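Local coordinates for protein alpha-fucosidase GH29 (Fusarium graminearum, PDB 4PSR) that hydrolyses alpha-L-fucosides as a glycoside hydrolase of family 29, probably releasing alpha-1,6-linked fucose from the innermost N-acetylglucosamine of glycoproteins, at residues A[45-48]-A[49-53]; A[58-61]-A[62-66]; A[319-322]-A[323-326]; A[480-483]-A[484-487]; A[522-525]-A[526-530]. One frame throughout, in Å; residues are numbered along the deposited sequence. Where two conformers were deposited one is given.

Interaction 1 (A[45-48]-A[49-53]); sequences SEWY and PRNMY. With FUL (beta-L-fucopyranose), chain M.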
loop_
_atom_site.group_PDB
_atom_site.type_symbol
_atom_site.label_atom_id
_atom_site.label_comp_id
_atom_site.label_asym_id
_atom_site.label_seq_id
_atom_site.Cartn_x
_atom_site.Cartn_y
_atom_site.Cartn_z
ATOM N N SER A 45 -18.991 4.749 -9.624
ATOM C CA SER A 45 -17.943 4.491 -8.649
ATOM C C SER A 45 -18.445 4.805 -7.260
ATOM O O SER A 45 -19.588 5.221 -7.057
ATOM C CB SER A 45 -16.705 5.344 -8.924
ATOM O OG SER A 45 -16.981 6.695 -8.636
ATOM N N GLU A 46 -17.562 4.584 -6.293
ATOM C CA GLU A 46 -17.805 4.986 -4.921
ATOM C C GLU A 46 -17.946 6.497 -4.735
ATOM O O GLU A 46 -18.347 6.929 -3.662
ATOM C CB GLU A 46 -16.702 4.429 -4.001
ATOM C CG GLU A 46 -15.333 5.106 -4.111
ATOM C CD GLU A 46 -14.560 4.879 -5.399
ATOM O OE1 GLU A 46 -14.837 3.927 -6.154
ATOM O OE2 GLU A 46 -13.635 5.695 -5.650
ATOM N N TRP A 47 -17.610 7.299 -5.765
ATOM C CA TRP A 47 -17.886 8.745 -5.729
ATOM C C TRP A 47 -19.323 9.085 -6.140
ATOM O O TRP A 47 -19.668 10.257 -6.187
ATOM C CB TRP A 47 -16.865 9.552 -6.554
ATOM C CG TRP A 47 -15.551 9.772 -5.847
ATOM C CD1 TRP A 47 -14.926 8.943 -4.943
ATOM C CD2 TRP A 47 -14.703 10.933 -5.966
ATOM N NE1 TRP A 47 -13.753 9.524 -4.498
ATOM C CE2 TRP A 47 -13.598 10.746 -5.111
ATOM C CE3 TRP A 47 -14.773 12.104 -6.729
ATOM C CZ2 TRP A 47 -12.579 11.706 -4.980
ATOM C CZ3 TRP A 47 -13.760 13.057 -6.598
ATOM C CH2 TRP A 47 -12.688 12.854 -5.731
ATOM N N TYR A 48 -20.157 8.092 -6.399
ATOM C CA TYR A 48 -21.568 8.361 -6.755
ATOM C C TYR A 48 -22.261 9.347 -5.817
ATOM O O TYR A 48 -22.981 10.214 -6.297
ATOM C CB TYR A 48 -22.369 7.075 -6.826
ATOM C CG TYR A 48 -23.770 7.259 -7.374
ATOM C CD1 TYR A 48 -24.024 7.113 -8.726
ATOM C CD2 TYR A 48 -24.838 7.527 -6.534
ATOM C CE1 TYR A 48 -25.303 7.274 -9.243
ATOM C CE2 TYR A 48 -26.106 7.698 -7.036
ATOM C CZ TYR A 48 -26.338 7.537 -8.388
ATOM O OH TYR A 48 -27.614 7.674 -8.900
ATOM N N PRO A 49 -22.054 9.256 -4.489
ATOM C CA PRO A 49 -22.744 10.215 -3.613
ATOM C C PRO A 49 -22.419 11.672 -3.925
ATOM O O PRO A 49 -23.272 12.548 -3.684
ATOM C CB PRO A 49 -22.248 9.836 -2.206
ATOM C CG PRO A 49 -21.772 8.409 -2.323
ATOM C CD PRO A 49 -21.263 8.261 -3.725
ATOM N N ARG A 50 -21.187 11.938 -4.362
ATOM C CA ARG A 50 -20.774 13.288 -4.778
ATOM C C ARG A 50 -21.317 13.614 -6.169
ATOM O O ARG A 50 -21.921 14.688 -6.388
ATOM C CB ARG A 50 -19.251 13.346 -4.799
ATOM C CG ARG A 50 -18.624 14.389 -5.761
ATOM C CD ARG A 50 -17.115 14.402 -5.575
ATOM N NE ARG A 50 -16.403 15.326 -6.474
ATOM C CZ ARG A 50 -16.290 16.622 -6.228
ATOM N NH1 ARG A 50 -16.877 17.168 -5.184
ATOM N NH2 ARG A 50 -15.582 17.380 -7.052
ATOM N N ASN A 51 -21.106 12.716 -7.120
ATOM C CA ASN A 51 -21.393 13.038 -8.519
ATOM C C ASN A 51 -22.880 13.009 -8.875
ATOM O O ASN A 51 -23.261 13.608 -9.876
ATOM C CB ASN A 51 -20.591 12.136 -9.467
ATOM C CG ASN A 51 -19.099 12.307 -9.319
ATOM O OD1 ASN A 51 -18.400 11.379 -8.909
ATOM N ND2 ASN A 51 -18.585 13.489 -9.668
ATOM N N MET A 52 -23.722 12.339 -8.096
ATOM C CA MET A 52 -25.154 12.332 -8.354
ATOM C C MET A 52 -25.719 13.766 -8.331
ATOM O O MET A 52 -26.784 14.019 -8.909
ATOM C CB MET A 52 -25.902 11.441 -7.341
ATOM C CG MET A 52 -25.748 11.870 -5.881
ATOM S SD MET A 52 -26.849 10.990 -4.744
ATOM C CE MET A 52 -28.356 11.963 -4.905
ATOM N N TYR A 53 -25.042 14.667 -7.638
ATOM C CA TYR A 53 -25.466 16.065 -7.539
ATOM C C TYR A 53 -24.779 16.982 -8.558
ATOM O O TYR A 53 -25.158 18.139 -8.690
ATOM C CB TYR A 53 -25.139 16.610 -6.169
ATOM C CG TYR A 53 -25.825 15.987 -4.978
ATOM C CD1 TYR A 53 -27.117 16.332 -4.630
ATOM C CD2 TYR A 53 -25.133 15.108 -4.139
ATOM C CE1 TYR A 53 -27.726 15.811 -3.496
ATOM C CE2 TYR A 53 -25.724 14.601 -2.996
ATOM C CZ TYR A 53 -27.020 14.948 -2.682
ATOM O OH TYR A 53 -27.614 14.450 -1.523
HETATM C C1 FUL M . -9.029 7.952 -3.099
HETATM C C2 FUL M . -10.522 8.039 -2.858
HETATM O O2 FUL M . -11.075 9.287 -3.304
HETATM C C3 FUL M . -11.131 6.887 -3.614
HETATM O O3 FUL M . -12.535 6.954 -3.495
HETATM C C4 FUL M . -10.582 5.616 -3.020
HETATM O O4 FUL M . -11.015 5.500 -1.667
HETATM C C5 FUL M . -9.061 5.635 -3.106
HETATM C C6 FUL M . -8.417 4.428 -2.459
HETATM O O5 FUL M . -8.496 6.795 -2.500
HETATM O O1 FUL M . -8.415 9.056 -2.486
HETATM O O HOH W 1 -19.283 8.660 -9.431
#
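Trp47 packs against Arg50 and Tyr48 against Met52 as the chain turns into a short helix, while Glu46 and Trp47 reach the bound fucose. Among the backbone bonds, Asn51 N meets Trp47 O at 3.0 Å and Met52 N meets Tyr48 O; a weak bond from Arg50 N also ends on Trp47 O. Ahead of the helix, Ser45 to Tyr48 form a type I turn, and Ser45 OG caps Trp47 N at 3.0 Å. A water bridges Ser45 OG and Asn51 OD1, to which it donates at 2.9 Å; Asn51 ND2 is hydrogen-bonded to Glu54.

Packing follows the helical spacing. The Arg50 chain, extended from CG to NE, runs beside the indole with CD 3.5 Å from Trp47 CE3, its guanidinium nearly perpendicular to the ring (85°) and bonded elsewhere to Gln181. Met52 CB sits over one face of the Tyr48 ring, 4.2 Å from its centroid, in a CH-pi contact, with SD adding an oblique Met-aromatic approach.

The sugar is held by polar bonds. Trp47 NE1 donates to fucose O2 at 2.9 Å, the oxygen lying in plane at the indole edge, and more weakly to O3, which itself donates to Glu46 OE2 at 2.7 Å. Trp311 N binds Glu46 OE1, steadying the carboxylate. With His34, His126, His127, Asp226 and Lys272 also bonded to the sugar, this turn forms one wall of the fucose pocket of the TIM-barrel domain.

Interaction 2 (A[58-61]-A[62-66]); sequences DQRK and HHTET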
loop_
_atom_site.group_PDB
_atom_site.type_symbol
_atom_site.label_atom_id
_atom_site.label_comp_id
_atom_site.label_asym_id
_atom_site.label_seq_id
_atom_site.Cartn_x
_atom_site.Cartn_y
_atom_site.Cartn_z
ATOM N N ASP A 58 -23.034 12.504 -15.933
ATOM C CA ASP A 58 -23.668 11.246 -16.242
ATOM C C ASP A 58 -24.332 10.649 -14.993
ATOM O O ASP A 58 -25.400 10.063 -15.093
ATOM C CB ASP A 58 -22.673 10.263 -16.842
ATOM C CG ASP A 58 -23.302 8.941 -17.164
ATOM O OD1 ASP A 58 -23.989 8.840 -18.211
ATOM O OD2 ASP A 58 -23.136 7.994 -16.365
ATOM N N GLN A 59 -23.704 10.828 -13.835
ATOM C CA GLN A 59 -24.258 10.286 -12.591
ATOM C C GLN A 59 -25.548 10.973 -12.207
ATOM O O GLN A 59 -26.490 10.315 -11.774
ATOM C CB GLN A 59 -23.245 10.361 -11.453
ATOM C CG GLN A 59 -21.981 9.553 -11.686
ATOM C CD GLN A 59 -20.866 10.340 -12.343
ATOM O OE1 GLN A 59 -21.110 11.264 -13.131
ATOM N NE2 GLN A 59 -19.626 9.982 -12.013
ATOM N N ARG A 60 -25.617 12.288 -12.385
ATOM C CA ARG A 60 -26.867 13.012 -12.146
ATOM C C ARG A 60 -27.964 12.564 -13.094
ATOM O O ARG A 60 -29.107 12.437 -12.689
ATOM C CB ARG A 60 -26.672 14.530 -12.267
ATOM C CG ARG A 60 -27.991 15.307 -12.370
ATOM C CD ARG A 60 -27.735 16.803 -12.520
ATOM N NE ARG A 60 -27.454 17.412 -11.241
ATOM C CZ ARG A 60 -28.378 17.915 -10.412
ATOM N NH1 ARG A 60 -29.668 17.884 -10.736
ATOM N NH2 ARG A 60 -28.014 18.443 -9.251
ATOM N N LYS A 61 -27.615 12.344 -14.361
ATOM C CA LYS A 61 -28.587 11.909 -15.363
ATOM C C LYS A 61 -29.151 10.558 -14.954
ATOM O O LYS A 61 -30.370 10.346 -14.938
ATOM C CB LYS A 61 -27.925 11.851 -16.748
ATOM C CG LYS A 61 -27.539 13.229 -17.269
ATOM C CD LYS A 61 -26.807 13.214 -18.596
ATOM C CE LYS A 61 -26.483 14.640 -19.041
ATOM N NZ LYS A 61 -25.731 14.682 -20.327
ATOM N N HIS A 62 -28.257 9.635 -14.581
ATOM C CA HIS A 62 -28.677 8.303 -14.157
ATOM C C HIS A 62 -29.567 8.404 -12.918
ATOM O O HIS A 62 -30.609 7.734 -12.832
ATOM C CB HIS A 62 -27.445 7.449 -13.829
ATOM C CG HIS A 62 -27.778 6.143 -13.178
ATOM N ND1 HIS A 62 -28.086 5.002 -13.893
ATOM C CD2 HIS A 62 -27.848 5.799 -11.865
ATOM C CE1 HIS A 62 -28.349 4.020 -13.045
ATOM N NE2 HIS A 62 -28.195 4.474 -11.813
ATOM N N HIS A 63 -29.150 9.220 -11.958
ATOM C CA HIS A 63 -29.896 9.361 -10.720
ATOM C C HIS A 63 -31.304 9.870 -10.989
ATOM O O HIS A 63 -32.298 9.378 -10.428
ATOM C CB HIS A 63 -29.191 10.329 -9.765
ATOM C CG HIS A 63 -29.730 10.275 -8.381
ATOM N ND1 HIS A 63 -29.387 9.267 -7.506
ATOM C CD2 HIS A 63 -30.672 11.023 -7.761
ATOM C CE1 HIS A 63 -30.064 9.428 -6.382
ATOM N NE2 HIS A 63 -30.850 10.488 -6.508
ATOM N N THR A 64 -31.365 10.885 -11.848
ATOM C CA THR A 64 -32.623 11.551 -12.162
ATOM C C THR A 64 -33.573 10.595 -12.877
ATOM O O THR A 64 -34.764 10.563 -12.581
ATOM C CB THR A 64 -32.344 12.813 -13.017
ATOM O OG1 THR A 64 -31.520 13.723 -12.282
ATOM C CG2 THR A 64 -33.635 13.519 -13.411
ATOM N N GLU A 65 -33.038 9.767 -13.779
ATOM C CA GLU A 65 -33.865 8.779 -14.462
ATOM C C GLU A 65 -34.318 7.596 -13.598
ATOM O O GLU A 65 -35.390 7.031 -13.811
ATOM C CB GLU A 65 -33.142 8.259 -15.706
ATOM C CG GLU A 65 -32.955 9.344 -16.772
ATOM C CD GLU A 65 -34.269 9.976 -17.185
ATOM O OE1 GLU A 65 -35.107 9.232 -17.747
ATOM O OE2 GLU A 65 -34.453 11.192 -16.922
ATOM N N THR A 66 -33.477 7.202 -12.641
ATOM C CA THR A 66 -33.703 5.984 -11.859
ATOM C C THR A 66 -34.468 6.244 -10.549
ATOM O O THR A 66 -35.340 5.453 -10.174
ATOM C CB THR A 66 -32.338 5.348 -11.532
ATOM O OG1 THR A 66 -31.631 5.151 -12.764
ATOM C CG2 THR A 66 -32.479 4.014 -10.782
HETATM O O HOH W 2 -31.355 16.402 -12.650
HETATM O O HOH W 3 -31.783 12.486 -16.527
#
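The Thr64 hydroxyl reaches back one turn of helix 58-66 to the carbonyl of Arg60. Backbone bonds run alongside: His62 N, His63 N, Thr64 N and Glu65 N donate to the carbonyls of Asp58, Gln59, Arg60 and Lys61, at 2.9 to 3.0 Å.

Side-chain hydroxyls add a second grip. Thr64 OG1, set beside its own backbone N (chi1 -61°), donates to Arg60 O at 2.8 Å from above the carbonyl plane, on the face opposite to Thr64 N. Thr66 OG1 also donates to His62 O, at 2.8 Å and tilted from its plane, and lies over the centre of the His62 ring.

Waters extend the network. One donates to Thr64 OG1 at 2.7 Å and accepts from Arg60 NH1 at 3.0 Å, meeting the guanidinium at its edge; another links Lys61 O to Glu65 OE2. Arg60 NH2 forms a salt bridge with Glu71.

The pattern is that of a regular alpha-helix at the protein surface, its i to i+4 bonds reinforced by threonines that bond back to the preceding turn.

Interaction 3 (A[319-322]-A[323-326]); sequences YYSS and KAMV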
loop_
_atom_site.group_PDB
_atom_site.type_symbol
_atom_site.label_atom_id
_atom_site.label_comp_id
_atom_site.label_asym_id
_atom_site.label_seq_id
_atom_site.Cartn_x
_atom_site.Cartn_y
_atom_site.Cartn_z
ATOM N N TYR A 319 -12.658 -6.702 -14.244
ATOM C CA TYR A 319 -11.605 -7.035 -13.285
ATOM C C TYR A 319 -10.271 -7.281 -13.966
ATOM O O TYR A 319 -10.204 -7.701 -15.132
ATOM C CB TYR A 319 -11.992 -8.312 -12.546
ATOM C CG TYR A 319 -13.318 -8.224 -11.812
ATOM C CD1 TYR A 319 -13.446 -7.429 -10.702
ATOM C CD2 TYR A 319 -14.409 -8.957 -12.204
ATOM C CE1 TYR A 319 -14.621 -7.335 -10.011
ATOM C CE2 TYR A 319 -15.604 -8.875 -11.509
ATOM C CZ TYR A 319 -15.694 -8.064 -10.404
ATOM O OH TYR A 319 -16.846 -7.953 -9.659
ATOM N N TYR A 320 -9.209 -7.062 -13.203
ATOM C CA TYR A 320 -7.885 -7.476 -13.647
ATOM C C TYR A 320 -7.607 -8.930 -13.314
ATOM O O TYR A 320 -8.370 -9.586 -12.606
ATOM C CB TYR A 320 -6.835 -6.570 -13.051
ATOM C CG TYR A 320 -6.895 -5.174 -13.626
ATOM C CD1 TYR A 320 -6.909 -4.965 -15.002
ATOM C CD2 TYR A 320 -6.977 -4.078 -12.800
ATOM C CE1 TYR A 320 -6.970 -3.679 -15.548
ATOM C CE2 TYR A 320 -7.027 -2.774 -13.330
ATOM C CZ TYR A 320 -7.036 -2.591 -14.706
ATOM O OH TYR A 320 -7.096 -1.317 -15.273
ATOM N N SER A 321 -6.520 -9.455 -13.871
ATOM C CA SER A 321 -6.189 -10.852 -13.731
ATOM C C SER A 321 -5.405 -11.162 -12.448
ATOM O O SER A 321 -4.775 -10.287 -11.842
ATOM C CB SER A 321 -5.317 -11.298 -14.912
ATOM O OG SER A 321 -4.050 -10.655 -14.893
ATOM N N SER A 322 -5.483 -12.427 -12.043
ATOM C CA SER A 322 -4.668 -12.968 -10.951
ATOM C C SER A 322 -3.189 -12.663 -11.180
ATOM O O SER A 322 -2.490 -12.245 -10.275
ATOM C CB SER A 322 -4.912 -14.478 -10.845
ATOM O OG SER A 322 -6.284 -14.724 -10.613
ATOM N N LYS A 323 -2.719 -12.879 -12.400
ATOM C CA LYS A 323 -1.333 -12.660 -12.758
ATOM C C LYS A 323 -0.926 -11.228 -12.480
ATOM O O LYS A 323 0.119 -10.999 -11.864
ATOM C CB LYS A 323 -1.078 -13.045 -14.224
ATOM C CG LYS A 323 0.362 -12.810 -14.689
ATOM C CD LYS A 323 0.540 -13.117 -16.181
ATOM C CE LYS A 323 0.328 -14.584 -16.485
ATOM N NZ LYS A 323 1.276 -15.453 -15.747
ATOM N N ALA A 324 -1.741 -10.268 -12.905
ATOM C CA ALA A 324 -1.438 -8.868 -12.677
ATOM C C ALA A 324 -1.354 -8.557 -11.182
ATOM O O ALA A 324 -0.505 -7.777 -10.757
ATOM C CB ALA A 324 -2.506 -7.976 -13.333
ATOM N N MET A 325 -2.261 -9.131 -10.392
ATOM C CA MET A 325 -2.226 -8.876 -8.958
ATOM C C MET A 325 -0.979 -9.436 -8.298
ATOM O O MET A 325 -0.374 -8.763 -7.457
ATOM C CB MET A 325 -3.496 -9.383 -8.278
ATOM C CG MET A 325 -4.792 -8.719 -8.754
ATOM S SD MET A 325 -4.911 -6.958 -8.434
ATOM C CE MET A 325 -4.302 -6.353 -9.988
ATOM N N VAL A 326 -0.599 -10.656 -8.687
ATOM C CA VAL A 326 0.591 -11.268 -8.115
ATOM C C VAL A 326 1.859 -10.541 -8.566
ATOM O O VAL A 326 2.740 -10.266 -7.740
ATOM C CB VAL A 326 0.654 -12.762 -8.455
ATOM C CG1 VAL A 326 2.024 -13.364 -8.154
ATOM C CG2 VAL A 326 -0.449 -13.508 -7.672
#
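The Tyr320 ring is approached obliquely by the terminal methyl of Met325, whose CE lies 4.0 Å from Tyr320 CB. Two bends in the methionine chain, at chi2 and chi3, bring CE back towards the tyrosine, so that the side chain folds against the residues leading into its own helix. Arg289, Ala308 and Pro397 also touch Tyr320.

Polar contacts start the helix. Ser321 occupies the N-cap: a chi1 of 66° swings its OG over the first turn, where it accepts from Ala324 N at 3.1 Å along a nearly straight N-H (161°), and Ala324 CB packs at 3.5 Å from Ser321 OG. An amide of the first turn, which has no preceding helical carbonyl to bond, is thereby satisfied. The main-chain i to i+4 pattern begins at the same residue, with Met325 N bonding Ser321 O at 3.1 Å and Val326 N bonding Ser322 O at 2.9 Å. Val326 CG2 also lies 3.5 Å from Ser322 O.

Beyond the cap, Met325 and Val326 pack on Ile362 and Phe365 of helix 353-369, while Tyr320 pairs by its backbone with Ile306, just after barrel strand 300-305; the cap ends the loop that leads from this strand to helix 322-334.

Interaction 4 (A[480-483]-A[484-487]); sequences AESL and AYVL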
loop_
_atom_site.group_PDB
_atom_site.type_symbol
_atom_site.label_atom_id
_atom_site.label_comp_id
_atom_site.label_asym_id
_atom_site.label_seq_id
_atom_site.Cartn_x
_atom_site.Cartn_y
_atom_site.Cartn_z
ATOM N N ALA A 480 5.318 -27.643 -10.968
ATOM C CA ALA A 480 3.914 -27.343 -11.222
ATOM C C ALA A 480 3.755 -25.871 -11.656
ATOM O O ALA A 480 4.488 -24.979 -11.183
ATOM C CB ALA A 480 3.068 -27.647 -9.996
ATOM N N GLU A 481 2.823 -25.623 -12.573
ATOM C CA GLU A 481 2.669 -24.300 -13.159
ATOM C C GLU A 481 2.352 -23.295 -12.064
ATOM O O GLU A 481 1.651 -23.595 -11.108
ATOM C CB GLU A 481 1.561 -24.315 -14.217
ATOM C CG GLU A 481 1.356 -22.972 -14.931
ATOM C CD GLU A 481 0.342 -23.040 -16.059
ATOM O OE1 GLU A 481 -0.841 -23.329 -15.783
ATOM O OE2 GLU A 481 0.733 -22.797 -17.223
ATOM N N SER A 482 2.874 -22.084 -12.239
ATOM C CA SER A 482 2.575 -20.990 -11.328
ATOM C C SER A 482 2.723 -19.641 -12.039
ATOM O O SER A 482 3.281 -19.538 -13.137
ATOM C CB SER A 482 3.444 -21.066 -10.066
ATOM O OG SER A 482 4.806 -21.166 -10.361
ATOM N N LEU A 483 2.241 -18.606 -11.367
ATOM C CA LEU A 483 2.183 -17.248 -11.958
ATOM C C LEU A 483 3.546 -16.571 -11.981
ATOM O O LEU A 483 3.768 -15.633 -12.753
ATOM C CB LEU A 483 1.186 -16.387 -11.201
ATOM C CG LEU A 483 -0.273 -16.804 -11.349
ATOM C CD1 LEU A 483 -1.120 -16.069 -10.322
ATOM C CD2 LEU A 483 -0.752 -16.583 -12.776
ATOM N N ALA A 484 4.454 -17.047 -11.139
ATOM C CA ALA A 484 5.851 -16.661 -11.148
ATOM C C ALA A 484 6.634 -17.835 -10.539
ATOM O O ALA A 484 6.034 -18.739 -9.946
ATOM C CB ALA A 484 6.060 -15.367 -10.326
ATOM N N TYR A 485 7.956 -17.804 -10.702
ATOM C CA TYR A 485 8.842 -18.883 -10.251
ATOM C C TYR A 485 9.966 -18.271 -9.442
ATOM O O TYR A 485 10.391 -17.160 -9.719
ATOM C CB TYR A 485 9.388 -19.695 -11.446
ATOM C CG TYR A 485 8.270 -20.352 -12.223
ATOM C CD1 TYR A 485 7.629 -19.680 -13.249
ATOM C CD2 TYR A 485 7.825 -21.633 -11.918
ATOM C CE1 TYR A 485 6.569 -20.249 -13.932
ATOM C CE2 TYR A 485 6.754 -22.209 -12.615
ATOM C CZ TYR A 485 6.159 -21.526 -13.631
ATOM O OH TYR A 485 5.109 -22.079 -14.333
ATOM N N VAL A 486 10.431 -18.988 -8.430
ATOM C CA VAL A 486 11.389 -18.435 -7.492
ATOM C C VAL A 486 12.680 -19.227 -7.407
ATOM O O VAL A 486 12.668 -20.425 -7.086
ATOM C CB VAL A 486 10.787 -18.329 -6.054
ATOM C CG1 VAL A 486 11.757 -17.663 -5.096
ATOM C CG2 VAL A 486 9.461 -17.582 -6.035
ATOM N N LEU A 487 13.785 -18.540 -7.630
ATOM C CA LEU A 487 15.126 -19.066 -7.357
ATOM C C LEU A 487 15.618 -18.552 -6.010
ATOM O O LEU A 487 15.399 -17.389 -5.644
ATOM C CB LEU A 487 16.101 -18.649 -8.449
ATOM C CG LEU A 487 15.860 -19.258 -9.830
ATOM C CD1 LEU A 487 16.552 -18.477 -10.908
ATOM C CD2 LEU A 487 16.327 -20.728 -9.865
HETATM O O HOH W 4 3.994 -20.724 -16.299
#
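Ser482 and Tyr485 face each other across a tight bend, with Ala484 between them supplying a carbonyl to the serine. With chi1 at 53°, the serine hydroxyl is directed at the chain ahead, and Ser482 OG donates to Ala484 O at 2.8 Å, coming from above the carbonyl plane. Ser482 OG also lies over one face of the Tyr485 ring, displaced towards the rim and 3.2 Å from Tyr485 CE2. Tyr369 OH is a further partner of this hydroxyl.

Tyr485 folds its ring back along the incoming chain, and its phenol oxygen reaches the serine backbone: Ser482 N donates to Tyr485 OH at 3.1 Å in a nearly straight bond (161°). A water at the ring edge sits 2.6 Å from Tyr485 OH, which is also hydrogen-bonded to Gln478. The approach of Glu481 is looser, its CG 3.9 Å from Tyr485 OH. Together the two serine bonds, one from the backbone amide and one from the hydroxyl, tie the loop to both the side chain of Tyr485 and the residue before it.

Ala484 packs on Phe365 and Leu330, and Tyr485 pairs by its backbone with Val420. The turn delivers the chain into strand 485-491, an inner strand of the antiparallel sheet of the C-terminal beta domain, where that sheet meets helices of the barrel.

Interaction 5 (A[522-525]-A[526-530]); sequences GTFD and TVFLT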
loop_
_atom_site.group_PDB
_atom_site.type_symbol
_atom_site.label_atom_id
_atom_site.label_comp_id
_atom_site.label_asym_id
_atom_site.label_seq_id
_atom_site.Cartn_x
_atom_site.Cartn_y
_atom_site.Cartn_z
ATOM N N GLY A 522 19.773 8.947 -8.570
ATOM C CA GLY A 522 18.762 9.504 -7.696
ATOM C C GLY A 522 19.347 10.251 -6.516
ATOM O O GLY A 522 20.530 10.593 -6.503
ATOM N N THR A 523 18.507 10.485 -5.517
ATOM C CA THR A 523 18.884 11.218 -4.317
ATOM C C THR A 523 18.644 10.342 -3.085
ATOM O O THR A 523 17.604 9.692 -2.948
ATOM C CB THR A 523 18.121 12.541 -4.205
ATOM O OG1 THR A 523 16.741 12.284 -3.909
ATOM C CG2 THR A 523 18.232 13.340 -5.497
ATOM N N PHE A 524 19.648 10.277 -2.208
ATOM C CA PHE A 524 19.657 9.334 -1.106
ATOM C C PHE A 524 20.035 10.059 0.180
ATOM O O PHE A 524 21.189 10.472 0.357
ATOM C CB PHE A 524 20.620 8.191 -1.441
ATOM C CG PHE A 524 20.326 7.557 -2.766
ATOM C CD1 PHE A 524 19.247 6.694 -2.913
ATOM C CD2 PHE A 524 21.068 7.876 -3.892
ATOM C CE1 PHE A 524 18.937 6.139 -4.147
ATOM C CE2 PHE A 524 20.767 7.324 -5.128
ATOM C CZ PHE A 524 19.699 6.447 -5.261
ATOM N N ASP A 525 19.048 10.268 1.057
ATOM C CA ASP A 525 19.265 11.027 2.284
ATOM C C ASP A 525 19.712 10.129 3.431
ATOM O O ASP A 525 19.869 8.918 3.268
ATOM C CB ASP A 525 18.038 11.881 2.642
ATOM C CG ASP A 525 16.808 11.090 3.019
ATOM O OD1 ASP A 525 16.829 9.848 3.047
ATOM O OD2 ASP A 525 15.760 11.737 3.281
ATOM N N THR A 526 19.944 10.713 4.601
ATOM C CA THR A 526 20.417 9.937 5.749
ATOM C C THR A 526 19.444 8.815 6.094
ATOM O O THR A 526 19.842 7.708 6.416
ATOM C CB THR A 526 20.599 10.840 6.989
ATOM O OG1 THR A 526 21.780 11.641 6.838
ATOM C CG2 THR A 526 20.706 10.037 8.269
ATOM N N VAL A 527 18.145 9.093 6.016
ATOM C CA VAL A 527 17.155 8.066 6.317
ATOM C C VAL A 527 17.267 6.904 5.328
ATOM O O VAL A 527 17.255 5.742 5.731
ATOM C CB VAL A 527 15.742 8.645 6.277
ATOM C CG1 VAL A 527 14.682 7.562 6.340
ATOM C CG2 VAL A 527 15.541 9.623 7.457
ATOM N N PHE A 528 17.410 7.214 4.037
ATOM C CA PHE A 528 17.538 6.171 3.027
ATOM C C PHE A 528 18.740 5.297 3.333
ATOM O O PHE A 528 18.628 4.081 3.377
ATOM C CB PHE A 528 17.656 6.776 1.618
ATOM C CG PHE A 528 17.677 5.735 0.522
ATOM C CD1 PHE A 528 18.802 4.943 0.322
ATOM C CD2 PHE A 528 16.591 5.576 -0.341
ATOM C CE1 PHE A 528 18.810 3.986 -0.672
ATOM C CE2 PHE A 528 16.594 4.618 -1.316
ATOM C CZ PHE A 528 17.712 3.833 -1.495
ATOM N N LEU A 529 19.896 5.907 3.517
ATOM C CA LEU A 529 21.135 5.147 3.618
ATOM C C LEU A 529 21.120 4.310 4.894
ATOM O O LEU A 529 21.514 3.125 4.885
ATOM C CB LEU A 529 22.333 6.105 3.537
ATOM C CG LEU A 529 22.525 6.783 2.178
ATOM C CD1 LEU A 529 23.374 8.077 2.315
ATOM C CD2 LEU A 529 23.091 5.811 1.141
ATOM N N THR A 530 20.622 4.886 5.980
ATOM C CA THR A 530 20.510 4.188 7.239
ATOM C C THR A 530 19.607 2.972 7.076
ATOM O O THR A 530 19.967 1.860 7.478
ATOM C CB THR A 530 19.965 5.115 8.341
ATOM O OG1 THR A 530 20.882 6.192 8.538
ATOM C CG2 THR A 530 19.780 4.372 9.656
#
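Phe524, the last residue of strand 522-524, turns its ring edge onto the face of Phe528. Its backbone pairs with Ile580, which places it in an antiparallel sheet. Phe524 CD1 lies over the centre of the Phe528 ring, 3.5 Å from Phe528 CE1, in an edge-to-face pair with centroids 4.8 Å apart and planes at 66°. Phe524 CB also nears Leu529 CD2, at 4.3 Å.

Asp525 then caps the helix. The chi1 of 67° folds its carboxylate over the first helical turn, where OD1 accepts from Phe528 N at 2.9 Å, while Asp525 O accepts from Leu529 N at 3.0 Å. OD2 forms a salt bridge with Arg557.

Here the axes of strand 522-524 and helix 526-530 meet at 82°, with Asp525 at the corner. Its negative charge probably suits the positive end of the helix dipole, and with Arg557 balancing the other oxygen the buried carboxylate is likely to stay ionised.

How the interactions relate
The five contacts follow one another along the chain. Interaction 1, round the start of helix 48-51, and interaction 2, on the next helix, 58-66, have centres 10 Å apart; Tyr48 OH bonds His63 ND1 and Tyr53 O bonds Arg60 NH2, so the surface helix backs the turn that meets fucose. Interaction 3, at the start of helix 322-334, belongs to the same barrel domain but has its centre about 27 Å from interaction 1. It touches interaction 4, where Leu483 packs on Val326 and Lys323, joining barrel to C-terminal beta domain. Interaction 5 stands apart at the edge strand of another antiparallel sheet, about 41 Å between centres from interaction 1 and on the opposite side of the chain's centre.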